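Local coordinates for sensor protein CzcS (Pseudomonas aeruginosa, PDB 5GPO) that senses zinc as the membrane histidine kinase of a two-component system, inducing metal detoxification and antibiotic resistance in response to Zn(II), at the interface of chains A and B. Residues are numbered along the deposited sequence; one frame, centred on the assembly and turned at random. Chains: chain A/B, Sensor protein CzcS.

All three contacts belong to one two-fold interface in which the helices of each sensor domain pack on the sheet of the other chain. Contact 1 sets helix 7-25 of chain B on strands 104-113 and 119-127 of chain A, about 30 Å from contact 2 and 24 Å from contact 3, measured between C-alpha centres. Contact 2 continues the same packing with the chains exchanged, with B:Leu17 in contact 1 and A:Leu17 in contact 2. Contacts 2 and 3 lie about 9 Å apart and share A:Ile20. Contact 3 adds helix 34-47, which also carries the zinc ligands A:His39 and A:Asp43, so zinc binding could influence this probable dimer.

Contact 1: the interface of chains A and B. Residues chain A 106-108, 124, 126; chain B 13-14, 17.
B:Leu13 turns its CG away from its backbone nitrogen (chi1 -156°), which points both of its methyl groups from the helix into the strands of chain A, while A:Ile108 has CG1 anti to its own nitrogen (chi1 -172°) and its CD1 extended toward the same helix. The two chains belong to the sensor domain, probably periplasmic, of a histidine kinase, and the interface is of the helix-on-sheet type, with B helix 7-25 lying over A strands 104-113 and 119-127.

The two branches of B:Leu13 divide the sheet between them. B:Leu13 CD2 goes to the first strand, where it lies 3.6 Å from A:Leu106 CG and also touches the backbone of A:Ser107. B:Leu13 CD1 goes to the neighbouring strand and rests 3.7 Å from A:Ser126 CB, with A:Leu124 CD2 beside it at 3.9 Å from the same CD1. The leucine passes A:Leu106 and A:Ile108 in antiparallel fashion, but it meets A:Leu124 at a slant.

A:Ile108 spreads both of its arms against the helix. The methyl A:Ile108 CG2 approaches B:Leu13 CG at 3.8 Å. The longer arm ends with A:Ile108 CD1 3.6 Å from B:Gln14 CA, packed against the helix backbone. One turn further along, B:Leu17 CD2 meets A:Ile108 CD1 at 3.7 Å, and B:Leu17 CB approaches the CG2 branch. A:Leu124 CD2 also comes near the backbone nitrogen of B:Leu17.

Contact 2: the interface of chains A and B. Residues chain A 17, 20-21, 24-25; chain B 110, 112, 122.
The guanidinium group of A:Arg21 offers its edge, rather than a face, to A:Glu25 one helical turn on, while its aliphatic stem packs on B:Met112. In this sensor domain of a histidine kinase, A helix 7-27 lies across B strands 104-113 and 119-127. A:Arg21 NH2 forms a salt bridge and hydrogen bond of 2.6 Å to A:Glu25 OE1. The partner lies in the guanidinium plane, but the carboxylate is met on its anti side, with the donor 33° out of its plane. The other carboxylate oxygen, A:Glu25 OE2, faces chain B and comes 3.3 Å from B:Met112 CB.

B:Met112 is extended beyond CG, its chi2 near -174°, and this reach carries its sulfur and terminal methyl over the helix surface along A:Arg21. The methyl B:Met112 CE lies 3.6 Å from A:Arg21 CB, and B:Met112 SD touches A:Arg21 CG at 3.7 Å. A:Leu24 runs at nearly a right angle to the methionine. A:Leu24 CD1 also reaches the second strand, 3.8 Å from B:Val122 CG2. A:Leu17 spreads its methyls in two directions, with A:Leu17 CD1 3.8 Å from B:Val122 CG1 and CD2 on B:Ala110 CB. A:Ile20 CG2 borders the same valine.

Contact 3: the interface of chains A and B. Residues chain A 20, 38, 41-42; chain B 53, 55, 65, 67.
A:Leu41 and B:Ile55 point at each other end to end, and their CD1 methyls meet at 3.4 Å, a tight fit for two carbons. Around this pair, the second helix of the histidine kinase sensor domain, A helix 34-47, which bears the zinc ligands A:His39 and A:Asp43, packs with A helix 7-27 against B strands 51-57 and 65-68.

B:Met65 approaches A:Leu41 at about a right angle, bringing B:Met65 SD within 3.6 Å of A:Leu41 CD1. The same sulfur, B:Met65 SD, lies 3.8 Å from A:Ala38 CA, where the small side chain probably lets the methionine come close to the helix backbone. B:Leu53 CD2 lies 4.1 Å from A:Leu41 CD1 and also meets A:Ile20 CD1 at 3.8 Å, the leucine and A:Ile20 again tip to tip, so one methyl bridges the two helices of chain A.

B:Phe67 holds CG between its backbone nitrogen and carbonyl carbon (chi1 48°), and its ring reaches to the backbone of helix 34-47. The far end of the ring, B:Phe67 CZ, lies 3.4 Å from A:Gln42 N, while CE2 approaches the carbonyl oxygen of A:Ala38. A:Gln42 CB sits over one face of the ring toward the rim, and the glutamine amide is turned steeply, 73° from the ring plane. A:Leu41 CB also packs against B:Phe67 CZ, 3.8 Å away.

Contact 1: the interface of chains A and B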
# COMPACT_ATOMS: atom_id res chain seq x y z
N LEU A 106 14.03 -5.89 -3.56
CA LEU A 106 13.77 -7.31 -3.48
C LEU A 106 12.46 -7.53 -4.23
O LEU A 106 11.52 -6.76 -4.07
CB LEU A 106 13.67 -7.79 -2.03
CG LEU A 106 13.13 -9.21 -1.82
CD1 LEU A 106 14.02 -10.24 -2.51
CD2 LEU A 106 12.93 -9.57 -0.34
N SER A 107 12.45 -8.52 -5.11
CA SER A 107 11.25 -8.85 -5.86
C SER A 107 10.99 -10.34 -5.79
O SER A 107 11.87 -11.14 -5.47
CB SER A 107 11.36 -8.41 -7.33
OG SER A 107 11.69 -7.04 -7.40
N ILE A 108 9.75 -10.70 -6.09
CA ILE A 108 9.32 -12.09 -6.08
C ILE A 108 8.31 -12.25 -7.21
O ILE A 108 7.47 -11.38 -7.42
CB ILE A 108 8.75 -12.52 -4.71
CG1 ILE A 108 8.50 -14.01 -4.72
CG2 ILE A 108 7.44 -11.76 -4.35
CD1 ILE A 108 8.00 -14.52 -3.39
N LEU A 124 6.11 -8.88 -7.89
CA LEU A 124 5.91 -7.98 -6.75
C LEU A 124 7.28 -7.51 -6.28
O LEU A 124 8.12 -8.34 -5.92
CB LEU A 124 5.17 -8.67 -5.61
CG LEU A 124 5.12 -7.89 -4.30
CD1 LEU A 124 4.32 -6.61 -4.45
CD2 LEU A 124 4.58 -8.80 -3.21
N SER A 126 9.77 -4.73 -3.89
CA SER A 126 9.83 -4.02 -2.62
C SER A 126 11.16 -3.29 -2.53
O SER A 126 12.20 -3.84 -2.90
CB SER A 126 9.69 -4.99 -1.44
OG SER A 126 9.84 -4.31 -0.19
N LEU B 13 8.21 -11.02 1.93
CA LEU B 13 7.70 -10.71 0.60
C LEU B 13 6.92 -11.89 0.02
O LEU B 13 5.93 -11.68 -0.69
CB LEU B 13 8.84 -10.29 -0.34
CG LEU B 13 8.42 -9.43 -1.53
CD1 LEU B 13 7.78 -8.15 -1.07
CD2 LEU B 13 9.62 -9.15 -2.44
N GLN B 14 7.28 -13.12 0.38
CA GLN B 14 6.53 -14.27 -0.11
C GLN B 14 5.13 -14.29 0.50
O GLN B 14 4.15 -14.64 -0.17
CB GLN B 14 7.28 -15.57 0.17
CG GLN B 14 6.59 -16.81 -0.40
CD GLN B 14 7.50 -18.02 -0.42
OE1 GLN B 14 8.65 -17.96 0.02
NE2 GLN B 14 6.99 -19.14 -0.94
N LEU B 17 3.02 -11.92 -1.62
CA LEU B 17 2.67 -12.53 -2.89
C LEU B 17 1.55 -13.55 -2.71
O LEU B 17 0.66 -13.67 -3.55
CB LEU B 17 3.89 -13.20 -3.51
CG LEU B 17 3.64 -13.77 -4.91
CD1 LEU B 17 3.36 -12.62 -5.86
CD2 LEU B 17 4.88 -14.56 -5.38

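Contact 2: the interface of chains A and B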
# COMPACT_ATOMS: atom_id res chain seq x y z
N LEU A 17 2.68 12.17 5.46
CA LEU A 17 1.47 12.93 5.77
C LEU A 17 1.30 14.10 4.81
O LEU A 17 0.17 14.44 4.44
CB LEU A 17 1.52 13.44 7.22
CG LEU A 17 0.25 14.08 7.82
CD1 LEU A 17 -0.90 13.08 7.99
CD2 LEU A 17 0.56 14.76 9.18
N ILE A 20 -0.31 12.93 1.72
CA ILE A 20 -1.74 12.78 1.97
C ILE A 20 -2.44 14.13 1.98
O ILE A 20 -3.51 14.29 1.38
CB ILE A 20 -1.97 12.03 3.30
CG1 ILE A 20 -1.45 10.59 3.19
CG2 ILE A 20 -3.45 12.06 3.69
CD1 ILE A 20 -2.11 9.77 2.11
N ARG A 21 -1.86 15.12 2.66
CA ARG A 21 -2.44 16.47 2.70
C ARG A 21 -2.59 17.04 1.30
O ARG A 21 -3.63 17.61 0.97
CB ARG A 21 -1.57 17.40 3.55
CG ARG A 21 -2.24 18.76 3.84
CD ARG A 21 -1.24 19.90 3.84
NE ARG A 21 -0.57 19.96 2.54
CZ ARG A 21 -1.06 20.55 1.46
NH1 ARG A 21 -0.37 20.51 0.32
NH2 ARG A 21 -2.25 21.17 1.48
N LEU A 24 -5.56 15.43 -0.33
CA LEU A 24 -6.86 15.80 0.24
C LEU A 24 -7.24 17.24 -0.10
O LEU A 24 -8.39 17.53 -0.42
CB LEU A 24 -6.84 15.63 1.76
CG LEU A 24 -7.26 14.29 2.33
CD1 LEU A 24 -6.99 14.27 3.83
CD2 LEU A 24 -8.71 14.02 2.02
N GLU A 25 -6.29 18.16 0.01
CA GLU A 25 -6.62 19.57 -0.06
C GLU A 25 -6.44 20.17 -1.44
O GLU A 25 -7.13 21.15 -1.76
CB GLU A 25 -5.77 20.34 0.96
CG GLU A 25 -5.93 19.81 2.39
CD GLU A 25 -5.26 20.70 3.41
OE1 GLU A 25 -4.38 21.48 3.01
OE2 GLU A 25 -5.62 20.63 4.61
N ALA B 110 -2.96 14.94 12.14
CA ALA B 110 -3.11 16.38 11.94
C ALA B 110 -4.53 16.69 11.51
O ALA B 110 -5.24 15.86 10.93
CB ALA B 110 -2.10 16.92 10.91
N MET B 112 -6.95 18.77 9.01
CA MET B 112 -6.91 19.27 7.64
C MET B 112 -8.29 19.80 7.27
O MET B 112 -9.26 19.59 7.99
CB MET B 112 -6.49 18.18 6.64
CG MET B 112 -5.11 17.67 6.93
SD MET B 112 -4.48 16.52 5.72
CE MET B 112 -2.99 16.02 6.60
N VAL B 122 -6.79 13.47 10.48
CA VAL B 122 -6.10 12.48 9.66
C VAL B 122 -5.16 11.71 10.57
O VAL B 122 -4.28 12.31 11.21
CB VAL B 122 -5.32 13.13 8.51
CG1 VAL B 122 -4.52 12.05 7.73
CG2 VAL B 122 -6.28 13.88 7.57

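Contact 3: the interface of chains A and B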
# COMPACT_ATOMS: atom_id res chain seq x y z
N ILE A 20 -0.31 12.93 1.72
CA ILE A 20 -1.74 12.78 1.97
C ILE A 20 -2.44 14.13 1.98
O ILE A 20 -3.51 14.29 1.38
CB ILE A 20 -1.97 12.03 3.30
CG1 ILE A 20 -1.45 10.59 3.19
CG2 ILE A 20 -3.45 12.06 3.69
CD1 ILE A 20 -2.11 9.77 2.11
N ALA A 38 -12.15 8.27 -2.01
CA ALA A 38 -11.43 7.40 -1.10
C ALA A 38 -10.42 6.53 -1.85
O ALA A 38 -9.29 6.35 -1.40
CB ALA A 38 -12.40 6.53 -0.31
N LEU A 41 -7.39 8.48 -2.73
CA LEU A 41 -6.47 8.61 -1.60
C LEU A 41 -5.69 7.33 -1.37
O LEU A 41 -4.47 7.36 -1.12
CB LEU A 41 -7.22 8.99 -0.33
CG LEU A 41 -6.92 10.39 0.20
CD1 LEU A 41 -7.31 10.49 1.64
CD2 LEU A 41 -5.45 10.72 0.04
N GLN A 42 -6.38 6.19 -1.46
CA GLN A 42 -5.72 4.89 -1.45
C GLN A 42 -4.59 4.82 -2.48
O GLN A 42 -3.49 4.37 -2.17
CB GLN A 42 -6.77 3.81 -1.70
CG GLN A 42 -6.24 2.42 -1.74
CD GLN A 42 -7.34 1.40 -1.68
OE1 GLN A 42 -7.68 0.89 -0.61
NE2 GLN A 42 -7.93 1.11 -2.84
N LEU B 53 -4.57 4.29 7.05
CA LEU B 53 -4.99 5.69 7.04
C LEU B 53 -6.43 5.80 7.50
O LEU B 53 -7.32 5.13 6.96
CB LEU B 53 -4.82 6.30 5.66
CG LEU B 53 -5.18 7.79 5.51
CD1 LEU B 53 -4.40 8.65 6.51
CD2 LEU B 53 -4.92 8.26 4.09
N ILE B 55 -9.40 8.75 8.29
CA ILE B 55 -9.81 10.13 8.11
C ILE B 55 -11.19 10.28 8.71
O ILE B 55 -12.12 9.57 8.32
CB ILE B 55 -9.79 10.51 6.63
CG1 ILE B 55 -8.33 10.44 6.16
CG2 ILE B 55 -10.41 11.90 6.41
CD1 ILE B 55 -8.08 11.10 4.88
N MET B 65 -13.08 8.02 5.85
CA MET B 65 -12.34 7.04 5.07
C MET B 65 -11.47 6.22 6.00
O MET B 65 -10.91 6.75 6.95
CB MET B 65 -11.43 7.67 4.02
CG MET B 65 -12.04 8.62 3.05
SD MET B 65 -10.64 9.29 2.14
CE MET B 65 -11.42 10.64 1.28
N PHE B 67 -8.67 2.81 5.38
CA PHE B 67 -8.13 1.73 4.57
C PHE B 67 -6.66 1.50 4.92
O PHE B 67 -6.01 2.32 5.57
CB PHE B 67 -8.29 2.02 3.07
CG PHE B 67 -7.84 3.39 2.67
CD1 PHE B 67 -6.49 3.68 2.49
CD2 PHE B 67 -8.77 4.39 2.44
CE1 PHE B 67 -6.08 4.94 2.10
CE2 PHE B 67 -8.36 5.66 2.05
CZ PHE B 67 -7.02 5.93 1.88